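Pre-mRNA-splicing factor 38 (Chaetomium thermophilum, PDB 5F5T) is probably required for pre-mRNA splicing as a spliceosomal protein of the PRP38 family, and forms a complex with MFAP1. Local coordinates at residues 27-31 and 129-133. Residues are numbered along the deposited sequence; the frame is centred on the assembly and turned at random.
Sequences LAPNG and LTRPD
A type I beta turn, A28 to G31, packs against the C-terminal end of helix 117-130 in this largely helical PRP38-family fold, donating to its last carbonyls; the turn belongs to the loop between helices 9-19 and 40-48. The partner segment, 129-133, finishes one helix, runs extended through R131 and P132 (phi/psi -115/150 and -59/152), and sets P132 as N-cap of helix 133-140. CA atoms pair A28 with T130 (5.4 Å) and N30 with P132 (4.6 Å). Start at A28, extended at -71/156: its CB sits 4.0 Å from T130 CB. P29 (-55/-23) comes next, P29 CD in van der Waals contact with T130 O at 3.2 Å. Its CG lies over one face of the R131 guanidinium, 3.5 Å from R131 CZ, while its CB meets P132 CD at 3.9 Å. R131 CB points away, but the side chain (chi1 -109°, chi2 p) curls back: R131 NH1 hydrogen-bonds T130 OG1 at 3.1 Å, a hydroxyl also hydrogen-bonded to Y126 O, and NH2 salt-bridges D102. N30 N (-86/3) donates to T130 O at 3.1 Å; chi1 p (62°) brings N30 ND2 to L129 O, a weak hydrogen bond of 3.0 Å. OD1 accepts L32 N, and W182 packs against the side chain. G31, at positive phi (85/14), closes the turn: G31 N to A28 O, 2.7 Å.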
# COMPACT_ATOMS: atom_id res chain seq x y z
N LEU A 27 14.11 -13.27 9.83
CA LEU A 27 13.54 -11.94 9.68
C LEU A 27 13.03 -11.68 8.26
O LEU A 27 13.43 -12.35 7.31
CB LEU A 27 14.57 -10.88 10.07
CG LEU A 27 14.46 -10.31 11.49
CD1 LEU A 27 14.37 -11.42 12.52
CD2 LEU A 27 15.64 -9.39 11.80
N ALA A 28 12.13 -10.71 8.14
CA ALA A 28 11.66 -10.26 6.84
C ALA A 28 12.76 -9.48 6.14
O ALA A 28 13.66 -8.95 6.80
CB ALA A 28 10.41 -9.41 6.99
N PRO A 29 12.73 -9.41 4.79
CA PRO A 29 13.77 -8.71 4.03
C PRO A 29 13.96 -7.24 4.45
O PRO A 29 15.04 -6.69 4.22
CB PRO A 29 13.26 -8.78 2.59
CG PRO A 29 12.36 -9.95 2.55
CD PRO A 29 11.82 -10.18 3.92
N ASN A 30 12.95 -6.63 5.06
CA ASN A 30 13.08 -5.27 5.58
C ASN A 30 13.66 -5.24 6.99
O ASN A 30 13.77 -4.18 7.61
CB ASN A 30 11.73 -4.54 5.55
CG ASN A 30 10.69 -5.20 6.42
OD1 ASN A 30 10.94 -6.23 7.05
ND2 ASN A 30 9.50 -4.61 6.48
N GLY A 31 14.01 -6.41 7.51
CA GLY A 31 14.62 -6.53 8.82
C GLY A 31 13.64 -6.57 9.97
O GLY A 31 14.02 -6.40 11.12
N LEU A 129 4.29 -4.89 3.74
CA LEU A 129 4.61 -5.29 5.10
C LEU A 129 6.05 -5.77 5.28
O LEU A 129 6.67 -5.47 6.30
CB LEU A 129 3.65 -6.39 5.56
CG LEU A 129 2.19 -5.98 5.73
CD1 LEU A 129 1.35 -7.17 6.17
CD2 LEU A 129 2.06 -4.83 6.71
N THR A 130 6.58 -6.51 4.31
CA THR A 130 7.82 -7.26 4.54
C THR A 130 9.05 -6.85 3.72
O THR A 130 10.13 -7.41 3.92
CB THR A 130 7.60 -8.76 4.26
OG1 THR A 130 7.30 -8.95 2.87
CG2 THR A 130 6.46 -9.29 5.11
N ARG A 131 8.91 -5.88 2.82
CA ARG A 131 9.97 -5.59 1.86
C ARG A 131 10.58 -4.21 2.06
O ARG A 131 9.90 -3.31 2.54
CB ARG A 131 9.44 -5.71 0.43
CG ARG A 131 9.97 -6.91 -0.33
CD ARG A 131 9.51 -8.19 0.33
NE ARG A 131 10.08 -9.38 -0.30
CZ ARG A 131 9.88 -10.61 0.14
NH1 ARG A 131 9.12 -10.82 1.21
NH2 ARG A 131 10.42 -11.65 -0.49
N PRO A 132 11.87 -4.05 1.72
CA PRO A 132 12.55 -2.75 1.81
C PRO A 132 11.86 -1.68 0.96
O PRO A 132 11.23 -2.02 -0.05
CB PRO A 132 13.95 -3.06 1.28
CG PRO A 132 14.14 -4.51 1.57
CD PRO A 132 12.79 -5.12 1.31
N ASP A 133 11.98 -0.42 1.36
CA ASP A 133 11.15 0.64 0.79
C ASP A 133 11.34 0.84 -0.71
O ASP A 133 10.36 0.95 -1.45
CB ASP A 133 11.42 1.97 1.52
CG ASP A 133 12.90 2.26 1.69
OD1 ASP A 133 13.72 1.56 1.06
OD2 ASP A 133 13.24 3.18 2.46